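Local coordinates for protein B-agarase (Agarivorans gilvus, PDB 5Z6P) that acts as a beta-agarase of glycoside hydrolase family 50, breaking down agarose, probably by hydrolysing its beta-galactosidic linkages, at residues Ser136-Leu141 with Asp168-Trp173; Met111-Phe116 with Arg125-Ala130; Ala98-Ala103 with Asn205-Ser210; Gln121-Cys126 with Gly176-Asp181. All coordinates share one frame; numbering follows the deposited sequence.

Contact 1: residues Ser136-Leu141 with Asp168-Trp173; sequences SFMVEL and DVYATW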
# COMPACT_ATOMS: atom_id res chain seq x y z
N SER A 136 -9.71 -21.07 -15.07
CA SER A 136 -9.23 -21.98 -14.03
C SER A 136 -8.23 -21.27 -13.13
O SER A 136 -7.35 -20.58 -13.63
CB SER A 136 -8.57 -23.24 -14.61
OG SER A 136 -9.54 -24.20 -14.97
N PHE A 137 -8.36 -21.44 -11.82
CA PHE A 137 -7.47 -20.77 -10.87
C PHE A 137 -6.72 -21.79 -10.03
O PHE A 137 -7.28 -22.78 -9.60
CB PHE A 137 -8.26 -19.81 -9.98
CG PHE A 137 -8.91 -18.69 -10.73
CD1 PHE A 137 -8.19 -17.56 -11.05
CD2 PHE A 137 -10.22 -18.78 -11.15
CE1 PHE A 137 -8.77 -16.54 -11.76
CE2 PHE A 137 -10.80 -17.77 -11.85
CZ PHE A 137 -10.07 -16.64 -12.16
N MET A 138 -5.44 -21.53 -9.80
CA MET A 138 -4.57 -22.46 -9.08
C MET A 138 -3.86 -21.75 -7.94
O MET A 138 -3.26 -20.69 -8.14
CB MET A 138 -3.53 -23.06 -10.02
CG MET A 138 -4.08 -23.69 -11.29
SD MET A 138 -4.19 -25.48 -11.16
CE MET A 138 -2.48 -25.98 -11.39
N VAL A 139 -3.93 -22.33 -6.75
CA VAL A 139 -3.18 -21.82 -5.61
C VAL A 139 -2.14 -22.87 -5.22
O VAL A 139 -2.49 -23.91 -4.66
CB VAL A 139 -4.10 -21.51 -4.43
CG1 VAL A 139 -3.30 -20.88 -3.30
CG2 VAL A 139 -5.22 -20.60 -4.86
N GLU A 140 -0.87 -22.60 -5.53
CA GLU A 140 0.17 -23.60 -5.35
C GLU A 140 0.62 -23.66 -3.91
O GLU A 140 1.10 -22.68 -3.36
CB GLU A 140 1.37 -23.32 -6.26
CG GLU A 140 2.55 -24.24 -5.96
CD GLU A 140 3.52 -24.37 -7.13
OE1 GLU A 140 3.09 -24.81 -8.22
OE2 GLU A 140 4.70 -24.03 -6.96
N LEU A 141 0.46 -24.83 -3.31
CA LEU A 141 0.76 -25.02 -1.91
C LEU A 141 2.09 -25.77 -1.73
O LEU A 141 2.63 -25.83 -0.64
CB LEU A 141 -0.38 -25.77 -1.22
CG LEU A 141 -1.66 -24.98 -0.96
CD1 LEU A 141 -2.76 -25.87 -0.41
CD2 LEU A 141 -1.39 -23.83 -0.02
N ASP A 168 -4.67 -21.67 -17.18
CA ASP A 168 -4.87 -21.65 -15.74
C ASP A 168 -4.26 -20.35 -15.20
O ASP A 168 -3.13 -20.02 -15.53
CB ASP A 168 -4.21 -22.86 -15.07
CG ASP A 168 -4.81 -24.20 -15.51
OD1 ASP A 168 -5.98 -24.23 -15.99
OD2 ASP A 168 -4.11 -25.23 -15.36
N VAL A 169 -4.99 -19.63 -14.36
CA VAL A 169 -4.47 -18.49 -13.64
C VAL A 169 -3.85 -18.98 -12.34
O VAL A 169 -4.53 -19.64 -11.54
CB VAL A 169 -5.56 -17.47 -13.31
CG1 VAL A 169 -4.98 -16.33 -12.40
CG2 VAL A 169 -6.13 -16.87 -14.58
N TYR A 170 -2.58 -18.68 -12.13
CA TYR A 170 -1.92 -18.97 -10.87
C TYR A 170 -2.12 -17.80 -9.90
O TYR A 170 -1.71 -16.69 -10.17
CB TYR A 170 -0.45 -19.27 -11.11
CG TYR A 170 -0.18 -20.73 -11.41
CD1 TYR A 170 -0.39 -21.25 -12.67
CD2 TYR A 170 0.25 -21.58 -10.42
CE1 TYR A 170 -0.17 -22.58 -12.94
CE2 TYR A 170 0.48 -22.91 -10.68
CZ TYR A 170 0.27 -23.41 -11.95
OH TYR A 170 0.48 -24.74 -12.26
N ALA A 171 -2.78 -18.08 -8.78
CA ALA A 171 -3.11 -17.06 -7.79
C ALA A 171 -1.86 -16.34 -7.30
O ALA A 171 -0.81 -16.94 -7.17
CB ALA A 171 -3.87 -17.69 -6.61
N THR A 172 -1.99 -15.04 -7.02
CA THR A 172 -0.86 -14.23 -6.57
C THR A 172 -0.68 -14.31 -5.07
O THR A 172 -1.60 -13.99 -4.33
CB THR A 172 -1.06 -12.76 -6.95
OG1 THR A 172 -1.23 -12.63 -8.36
CG2 THR A 172 0.13 -11.93 -6.50
N TRP A 173 0.51 -14.70 -4.61
CA TRP A 173 0.77 -14.76 -3.19
C TRP A 173 0.79 -13.36 -2.56
O TRP A 173 1.52 -12.48 -3.00
CB TRP A 173 2.09 -15.47 -2.90
CG TRP A 173 2.17 -15.81 -1.47
CD1 TRP A 173 1.52 -16.83 -0.84
CD2 TRP A 173 2.90 -15.12 -0.47
NE1 TRP A 173 1.82 -16.83 0.49
CE2 TRP A 173 2.67 -15.79 0.74
CE3 TRP A 173 3.75 -14.01 -0.48
CZ2 TRP A 173 3.25 -15.38 1.93
CZ3 TRP A 173 4.32 -13.61 0.71
CH2 TRP A 173 4.07 -14.29 1.90
O HOH W 1 -0.68 -19.96 -7.05

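Contact 2: residues Met111-Phe116 with Arg125-Ala130; sequences MFINIF and RCINIA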
# COMPACT_ATOMS: atom_id res chain seq x y z
N MET A 111 -10.84 -11.79 -5.56
CA MET A 111 -11.11 -12.77 -4.54
C MET A 111 -9.84 -13.27 -3.86
O MET A 111 -8.90 -13.68 -4.52
CB MET A 111 -11.87 -13.95 -5.14
CG MET A 111 -12.09 -15.06 -4.19
SD MET A 111 -12.89 -16.46 -4.98
CE MET A 111 -12.07 -17.75 -4.16
N PHE A 112 -9.81 -13.22 -2.53
CA PHE A 112 -8.72 -13.79 -1.76
C PHE A 112 -9.02 -15.24 -1.38
O PHE A 112 -10.13 -15.57 -0.99
CB PHE A 112 -8.46 -12.96 -0.50
CG PHE A 112 -7.73 -11.68 -0.76
CD1 PHE A 112 -8.39 -10.61 -1.32
CD2 PHE A 112 -6.39 -11.55 -0.45
CE1 PHE A 112 -7.72 -9.43 -1.57
CE2 PHE A 112 -5.73 -10.39 -0.70
CZ PHE A 112 -6.40 -9.32 -1.27
N ILE A 113 -8.02 -16.09 -1.53
CA ILE A 113 -8.10 -17.47 -1.07
C ILE A 113 -7.15 -17.60 0.09
O ILE A 113 -5.93 -17.56 -0.09
CB ILE A 113 -7.73 -18.50 -2.16
CG1 ILE A 113 -8.61 -18.34 -3.41
CG2 ILE A 113 -7.82 -19.91 -1.62
CD1 ILE A 113 -7.92 -17.68 -4.59
N ASN A 114 -7.71 -17.74 1.28
CA ASN A 114 -6.92 -17.86 2.49
C ASN A 114 -7.00 -19.29 2.97
O ASN A 114 -8.08 -19.80 3.26
CB ASN A 114 -7.40 -16.88 3.56
CG ASN A 114 -7.43 -15.46 3.06
OD1 ASN A 114 -6.57 -15.04 2.29
ND2 ASN A 114 -8.42 -14.70 3.48
N ILE A 115 -5.86 -19.95 3.05
CA ILE A 115 -5.80 -21.34 3.47
C ILE A 115 -5.09 -21.45 4.82
O ILE A 115 -3.96 -20.99 4.98
CB ILE A 115 -5.10 -22.17 2.41
CG1 ILE A 115 -5.77 -21.90 1.06
CG2 ILE A 115 -5.14 -23.63 2.78
CD1 ILE A 115 -5.11 -22.53 -0.11
N PHE A 116 -5.78 -22.03 5.80
CA PHE A 116 -5.32 -22.08 7.18
C PHE A 116 -4.92 -23.48 7.59
O PHE A 116 -5.60 -24.44 7.24
CB PHE A 116 -6.41 -21.57 8.14
CG PHE A 116 -6.87 -20.17 7.87
CD1 PHE A 116 -7.83 -19.91 6.90
CD2 PHE A 116 -6.37 -19.11 8.60
CE1 PHE A 116 -8.26 -18.63 6.65
CE2 PHE A 116 -6.80 -17.82 8.35
CZ PHE A 116 -7.75 -17.58 7.37
N ARG A 125 -3.47 -15.99 -0.89
CA ARG A 125 -3.30 -15.51 -2.26
C ARG A 125 -4.56 -14.80 -2.75
O ARG A 125 -5.61 -14.89 -2.12
CB ARG A 125 -2.98 -16.66 -3.20
CG ARG A 125 -1.77 -17.48 -2.80
CD ARG A 125 -1.11 -18.04 -4.03
NE ARG A 125 -0.01 -18.95 -3.73
CZ ARG A 125 1.08 -19.07 -4.48
NH1 ARG A 125 1.20 -18.35 -5.58
NH2 ARG A 125 2.03 -19.92 -4.14
N CYS A 126 -4.48 -14.10 -3.88
CA CYS A 126 -5.71 -13.61 -4.50
C CYS A 126 -5.73 -13.80 -6.02
O CYS A 126 -4.69 -14.05 -6.66
CB CYS A 126 -5.98 -12.14 -4.15
SG CYS A 126 -4.95 -10.91 -4.92
N ILE A 127 -6.93 -13.70 -6.56
CA ILE A 127 -7.16 -13.79 -7.98
C ILE A 127 -8.08 -12.67 -8.45
O ILE A 127 -8.90 -12.17 -7.68
CB ILE A 127 -7.78 -15.14 -8.35
CG1 ILE A 127 -9.08 -15.34 -7.58
CG2 ILE A 127 -6.81 -16.27 -8.04
CD1 ILE A 127 -9.82 -16.59 -8.01
N ASN A 128 -7.93 -12.26 -9.71
CA ASN A 128 -8.93 -11.43 -10.35
C ASN A 128 -9.80 -12.27 -11.29
O ASN A 128 -9.29 -12.89 -12.22
CB ASN A 128 -8.30 -10.27 -11.12
CG ASN A 128 -9.34 -9.29 -11.63
OD1 ASN A 128 -9.90 -9.47 -12.71
ND2 ASN A 128 -9.64 -8.27 -10.83
N ILE A 129 -11.10 -12.29 -11.04
CA ILE A 129 -12.01 -13.08 -11.86
C ILE A 129 -12.67 -12.16 -12.87
O ILE A 129 -13.44 -11.28 -12.50
CB ILE A 129 -13.07 -13.79 -11.02
CG1 ILE A 129 -12.38 -14.56 -9.89
CG2 ILE A 129 -13.89 -14.72 -11.90
CD1 ILE A 129 -13.30 -14.95 -8.78
N ALA A 130 -12.34 -12.34 -14.13
CA ALA A 130 -12.79 -11.42 -15.16
C ALA A 130 -14.17 -11.83 -15.68
O ALA A 130 -14.52 -13.01 -15.64
CB ALA A 130 -11.78 -11.37 -16.30

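Contact 3: residues Ala98-Ala103 with Asn205-Ser210; sequences AFDARA and NFRLQS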
# COMPACT_ATOMS: atom_id res chain seq x y z
N ALA A 98 -7.31 -25.88 -6.49
CA ALA A 98 -7.81 -25.25 -7.70
C ALA A 98 -9.34 -25.26 -7.77
O ALA A 98 -10.01 -26.06 -7.14
CB ALA A 98 -7.24 -25.93 -8.92
N PHE A 99 -9.88 -24.33 -8.55
CA PHE A 99 -11.30 -24.31 -8.86
C PHE A 99 -11.53 -23.45 -10.09
O PHE A 99 -10.67 -22.67 -10.48
CB PHE A 99 -12.12 -23.78 -7.67
CG PHE A 99 -11.75 -22.39 -7.24
CD1 PHE A 99 -10.76 -22.19 -6.30
CD2 PHE A 99 -12.39 -21.29 -7.78
CE1 PHE A 99 -10.42 -20.92 -5.89
CE2 PHE A 99 -12.05 -20.02 -7.38
CZ PHE A 99 -11.06 -19.83 -6.44
N ASP A 100 -12.70 -23.58 -10.69
CA ASP A 100 -13.03 -22.76 -11.84
C ASP A 100 -14.00 -21.70 -11.40
O ASP A 100 -14.78 -21.93 -10.48
CB ASP A 100 -13.61 -23.60 -12.97
CG ASP A 100 -12.59 -24.56 -13.55
OD1 ASP A 100 -11.38 -24.36 -13.32
OD2 ASP A 100 -13.00 -25.51 -14.24
N ALA A 101 -13.97 -20.54 -12.05
CA ALA A 101 -14.86 -19.45 -11.69
C ALA A 101 -15.24 -18.58 -12.89
O ALA A 101 -14.41 -18.32 -13.75
CB ALA A 101 -14.21 -18.58 -10.62
N ARG A 102 -16.51 -18.16 -12.91
CA ARG A 102 -17.01 -17.15 -13.83
C ARG A 102 -17.63 -16.01 -13.03
O ARG A 102 -18.26 -16.26 -12.03
CB ARG A 102 -18.08 -17.71 -14.76
CG ARG A 102 -17.58 -18.64 -15.80
CD ARG A 102 -18.50 -18.59 -17.00
NE ARG A 102 -19.68 -19.41 -16.83
CZ ARG A 102 -20.91 -19.06 -17.20
NH1 ARG A 102 -21.13 -17.88 -17.75
NH2 ARG A 102 -21.91 -19.89 -17.01
N ALA A 103 -17.45 -14.78 -13.48
CA ALA A 103 -18.13 -13.63 -12.90
C ALA A 103 -19.19 -13.15 -13.87
O ALA A 103 -18.91 -12.97 -15.05
CB ALA A 103 -17.14 -12.52 -12.60
N ASN A 205 -15.90 -27.23 -9.81
CA ASN A 205 -14.70 -27.98 -10.13
C ASN A 205 -13.55 -27.78 -9.17
O ASN A 205 -12.38 -27.79 -9.56
CB ASN A 205 -14.32 -27.59 -11.54
CG ASN A 205 -15.36 -28.00 -12.60
OD1 ASN A 205 -14.93 -28.50 -13.64
ND2 ASN A 205 -16.65 -28.12 -12.21
N PHE A 206 -13.89 -27.71 -7.89
CA PHE A 206 -12.91 -27.76 -6.82
C PHE A 206 -12.17 -29.08 -6.89
O PHE A 206 -12.78 -30.14 -7.04
CB PHE A 206 -13.56 -27.58 -5.43
CG PHE A 206 -14.12 -26.21 -5.18
CD1 PHE A 206 -15.41 -25.91 -5.56
CD2 PHE A 206 -13.34 -25.22 -4.60
CE1 PHE A 206 -15.93 -24.66 -5.35
CE2 PHE A 206 -13.87 -23.96 -4.40
CZ PHE A 206 -15.17 -23.69 -4.77
N ARG A 207 -10.85 -29.01 -6.76
CA ARG A 207 -9.97 -30.13 -7.00
C ARG A 207 -8.58 -29.86 -6.45
O ARG A 207 -8.22 -28.72 -6.17
CB ARG A 207 -9.87 -30.40 -8.49
CG ARG A 207 -9.21 -29.28 -9.27
CD ARG A 207 -9.64 -29.29 -10.71
NE ARG A 207 -8.92 -28.32 -11.53
CZ ARG A 207 -9.44 -27.18 -11.97
NH1 ARG A 207 -10.67 -26.85 -11.67
NH2 ARG A 207 -8.71 -26.37 -12.72
N LEU A 208 -7.82 -30.94 -6.29
CA LEU A 208 -6.38 -30.84 -6.11
C LEU A 208 -5.75 -31.16 -7.46
O LEU A 208 -6.15 -32.11 -8.13
CB LEU A 208 -5.89 -31.80 -5.02
CG LEU A 208 -6.40 -31.44 -3.62
CD1 LEU A 208 -6.08 -32.52 -2.63
CD2 LEU A 208 -5.82 -30.12 -3.17
N GLN A 209 -4.79 -30.34 -7.86
CA GLN A 209 -4.19 -30.48 -9.17
C GLN A 209 -2.67 -30.46 -9.10
O GLN A 209 -2.09 -29.57 -8.51
CB GLN A 209 -4.68 -29.38 -10.11
CG GLN A 209 -4.22 -29.54 -11.54
CD GLN A 209 -5.23 -29.02 -12.53
OE1 GLN A 209 -6.42 -29.29 -12.43
NE2 GLN A 209 -4.75 -28.26 -13.51
N SER A 210 -2.06 -31.46 -9.72
CA SER A 210 -0.61 -31.55 -9.80
C SER A 210 -0.03 -30.35 -10.53
O SER A 210 -0.58 -29.88 -11.53
CB SER A 210 -0.20 -32.84 -10.51
OG SER A 210 -0.36 -32.72 -11.91

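Contact 4: residues Gln121-Cys126 with Gly176-Asp181; sequences QMHSRC and GALNID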
# COMPACT_ATOMS: atom_id res chain seq x y z
N GLN A 121 -1.38 -20.65 11.16
CA GLN A 121 -0.79 -19.82 10.12
C GLN A 121 -1.55 -19.96 8.81
O GLN A 121 -2.26 -20.94 8.58
CB GLN A 121 0.69 -20.13 9.92
CG GLN A 121 0.99 -21.52 9.46
CD GLN A 121 2.18 -22.07 10.19
OE1 GLN A 121 2.45 -21.68 11.32
NE2 GLN A 121 2.91 -22.99 9.55
N MET A 122 -1.38 -18.96 7.96
CA MET A 122 -2.27 -18.74 6.84
C MET A 122 -1.53 -18.51 5.55
O MET A 122 -0.69 -17.63 5.46
CB MET A 122 -3.17 -17.54 7.13
CG MET A 122 -3.94 -17.03 5.94
SD MET A 122 -4.65 -15.42 6.28
CE MET A 122 -3.22 -14.34 6.20
N HIS A 123 -1.86 -19.30 4.55
CA HIS A 123 -1.37 -19.04 3.22
C HIS A 123 -2.42 -18.22 2.46
O HIS A 123 -3.50 -18.71 2.15
CB HIS A 123 -1.08 -20.35 2.51
CG HIS A 123 -0.64 -20.19 1.09
ND1 HIS A 123 0.68 -20.06 0.74
CD2 HIS A 123 -1.35 -20.14 -0.06
CE1 HIS A 123 0.77 -19.94 -0.57
NE2 HIS A 123 -0.44 -19.98 -1.08
N SER A 124 -2.12 -16.96 2.17
CA SER A 124 -3.10 -16.11 1.51
C SER A 124 -2.68 -15.63 0.11
O SER A 124 -1.66 -14.96 -0.04
CB SER A 124 -3.41 -14.89 2.38
OG SER A 124 -4.45 -14.13 1.82
N ARG A 125 -3.47 -15.99 -0.89
CA ARG A 125 -3.30 -15.51 -2.26
C ARG A 125 -4.56 -14.80 -2.75
O ARG A 125 -5.61 -14.89 -2.12
CB ARG A 125 -2.98 -16.66 -3.20
CG ARG A 125 -1.77 -17.48 -2.80
CD ARG A 125 -1.11 -18.04 -4.03
NE ARG A 125 -0.01 -18.95 -3.73
CZ ARG A 125 1.08 -19.07 -4.48
NH1 ARG A 125 1.20 -18.35 -5.58
NH2 ARG A 125 2.03 -19.92 -4.14
N CYS A 126 -4.48 -14.10 -3.88
CA CYS A 126 -5.71 -13.61 -4.50
C CYS A 126 -5.73 -13.80 -6.02
O CYS A 126 -4.69 -14.05 -6.66
CB CYS A 126 -5.98 -12.14 -4.15
SG CYS A 126 -4.95 -10.91 -4.92
N GLY A 176 0.81 -13.75 4.70
CA GLY A 176 0.91 -14.93 5.53
C GLY A 176 2.20 -15.70 5.28
O GLY A 176 3.24 -15.11 5.01
N ALA A 177 2.11 -17.01 5.39
CA ALA A 177 3.26 -17.87 5.22
C ALA A 177 3.17 -18.58 3.88
O ALA A 177 2.11 -19.06 3.49
CB ALA A 177 3.34 -18.88 6.34
N LEU A 178 4.29 -18.65 3.17
CA LEU A 178 4.31 -19.30 1.88
C LEU A 178 4.13 -20.80 2.01
O LEU A 178 3.44 -21.43 1.23
CB LEU A 178 5.62 -18.99 1.16
CG LEU A 178 5.68 -19.42 -0.29
CD1 LEU A 178 4.85 -18.47 -1.12
CD2 LEU A 178 7.12 -19.44 -0.77
N ASN A 179 4.80 -21.37 3.01
CA ASN A 179 4.73 -22.80 3.23
C ASN A 179 4.10 -23.10 4.58
O ASN A 179 4.63 -22.72 5.61
CB ASN A 179 6.12 -23.43 3.13
CG ASN A 179 6.69 -23.33 1.73
OD1 ASN A 179 6.26 -24.02 0.82
ND2 ASN A 179 7.68 -22.45 1.57
N ILE A 180 2.95 -23.76 4.55
CA ILE A 180 2.21 -24.06 5.77
C ILE A 180 2.23 -25.56 6.02
O ILE A 180 2.67 -26.33 5.17
CB ILE A 180 0.73 -23.57 5.68
CG1 ILE A 180 0.00 -24.26 4.53
CG2 ILE A 180 0.67 -22.06 5.54
CD1 ILE A 180 -1.43 -23.82 4.36
N ASP A 181 1.74 -25.97 7.18
CA ASP A 181 1.69 -27.39 7.49
C ASP A 181 0.59 -28.09 6.68
O ASP A 181 -0.57 -28.11 7.08
CB ASP A 181 1.46 -27.60 8.99
CG ASP A 181 1.42 -29.07 9.37
OD1 ASP A 181 1.77 -29.92 8.52
OD2 ASP A 181 1.05 -29.36 10.52

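Contact 1: residues Ser136-Leu141 with Asp168-Trp173
Met138 lies alongside Tyr170 where strands 136-140 and 168-170 run side by side as a parallel pair in the beta-rich, carbohydrate-binding-module-like domain. The strands diverge by 34°. Their bonding follows the usual staggered parallel pattern: Ser136 O receives Val169 N at 2.6 Å, Val169 O receives Met138 N at 2.7 Å, and Met138 O receives Ala171 N at 2.7 Å.

From the backbone outward, Met138 stays in contact with the second strand almost throughout. Its CB sits over the middle of one face of the tyrosine ring, 4.1 Å from the centroid of Tyr170, in a CH-pi contact. With chi1 at -52°, CG swings beside the backbone N and approaches the CB of Asp168 at 3.9 Å. A bend at chi2 carries SD outward to the phenol end of the ring, in an oblique Met-aromatic position 27° off the ring normal. The terminal CE then reaches the phenol, 3.3 Å from Tyr170 OH. That hydroxyl is also hydrogen-bonded to Ser211, which binds Glu140 OE1 as well, so the polar end of the ring is held while the methionine lies along its face.

On the other surface of the pair, Phe137 and Val169 point the same way, and ring atom CD1 of Phe137 touches Val169 CB at 3.5 Å. Where the strands part, a water takes over: it accepts from Glu140 N and donates to Ala171 O and, at 2.9 Å, to Met138 O, which thereby serves two donors.

Contact 2: residues Met111-Phe116 with Arg125-Ala130
Cys126 lays its side chain across one face of the Phe112 ring. The CB stands 3.7 Å from the ring centroid of Phe112, almost on the ring normal, and makes a CH-pi contact. Because chi1 of Cys126 is 73°, SG is held between the backbone N and the carbonyl carbon and stays over the same face, 4.5 Å from the Phe112 centroid.

On the reverse surface the contacts are aliphatic. CB of Met111 meets Ile127 CG1 at 4.0 Å and is equally close to Ile129 CD1, while Ile113 brings its CD1 to Ile127 CG2 at 3.9 Å.

These groups are set by the register of a beta hairpin, strands 109-117 and 122-129, in which Phe112 and Cys126 form a non-hydrogen-bonded pair between two hydrogen-bonded ones. Met111 and Ile127 exchange two backbone bonds, with Ile127 N to Met111 O at 2.8 Å. Ile113 and Arg125 do the same, Arg125 N reaching Ile113 O at 3.0 Å.

Further out, His193 brings its ring against that of Phe112, and Phe99 of strand 95-103 packs on Met111, Ile113 and Ile127 together. Phe137 adds itself to Ile127 and Ile129 from strand 135-140. The side chain of Arg125 starts on this aliphatic surface but leads away from the hairpin partner, its guanidinium donating to the carbonyl oxygens of Cys151 and Ala171.

Contact 3: residues Ala98-Ala103 with Asn205-Ser210
Asp100 OD1 is gripped by the guanidinium of Arg207 and by the hydroxyl of Ser136. The main arm of the salt bridge runs from Arg207 NH1 to OD1 of Asp100 at 3.1 Å; NH2 of the same arginine adds a weak bond to Asp100 OD1 at 3.4 Å. The oxygen lies in the guanidinium plane, whereas the donor NH1 stands 63° out of the carboxylate plane, so the two flat groups meet steeply.

Other bonds fix the arginine's rotation. Its NH1 also donates to the backbone O of Asn205 at 2.9 Å, and NE of Arg207 donates to Gln209 OE1 at 2.8 Å, both partners near the guanidinium plane. The Ala98 methyl packs against one face, offset toward its rim. CG of Arg207 lies between its backbone N and carbonyl carbon (chi1 66°), and from there the chain runs extended to NE, bringing the group alongside that methyl.

Ala98 and Arg207 are also the hydrogen-bonded pair of two antiparallel strands, 95-103 and 199-210, in the carbohydrate-binding-module-like domain: Ala98 N reaches Arg207 O at 3.0 Å, and a bond returns. On the opposite surface, Phe99 and Phe206 lie side by side. Their planes are 27° apart but slid so far that the rings barely overlap; instead CB of Phe99 rests over the Phe206 face, 3.6 Å from CD2 of Phe206.

Ser136 OG bonds both Asp100 OD1 and Arg207 NH2, tying a third strand to the ion pair. With a buried carboxylate facing a guanidinium held on several edges, the opposite charges probably stabilise each other and keep Asp100 ionised.

Contact 4: residues Gln121-Cys126 with Gly176-Asp181
His123 and Gly176 form an antiparallel, non-hydrogen-bonded pair that continues the pairing of strand 122-129 with strand 168-174 into the loop that follows, which leads on to strand 185-193 in the carbohydrate-binding-module-like domain.

Backbone polar contacts gather on Met122 O. It accepts Ala177 N at 2.9 Å, from a donor tilted out of the carbonyl plane, and it also faces CA of Gly176 at 3.1 Å in a CA-H...O contact. Gly176 has phi at 90°, and its lack of a side chain permits this close approach.

Side-chain hydrogen bonds centre on the His123 imidazole. With CG anti to the backbone N (chi1 177°), ND1 is placed beside the loop carbonyls, where it donates to Ala177 O at 3.3 Å, on a lone pair in the carbonyl plane. A weak, bent bond joins ND1 of His123 to Leu178 O at 3.1 Å. At the far side of the ring, NE2 accepts Arg125 NE at 2.9 Å within the same strand. This use of the two nitrogens is consistent with a neutral imidazole carrying its proton on ND1, its rotation fixed from both ends. Trp173 also packs against the ring.

Apolar contacts come from Ile180, which points toward the strand. Gln121 slides past it in the opposite direction, CG of Gln121 touching Ile180 CG2 at 4.0 Å, and that same Ile180 methyl lies 3.9 Å from His123 CB.

In the fold
All four contacts belong to the carbohydrate-binding-module-like region near the N-terminus. Contact 2 closes first along the chain, as a hairpin; contact 1 then opens inside the loop closed by contact 4, and contact 3 encloses the other three. Strand 122-129 serves contacts 2 and 4, whose centres are about 12 Å apart, and neighbours strand 168-174 of contact 1. Strand 135-140 of contact 1 adjoins strand 95-103 of contact 3, the two centres about 9 Å apart. Contacts 3 and 4 lie farthest apart, about 18 Å between centres, without touching. Nesting inside contact 3 means that segments up to about a hundred residues apart are brought together in this one beta-rich region.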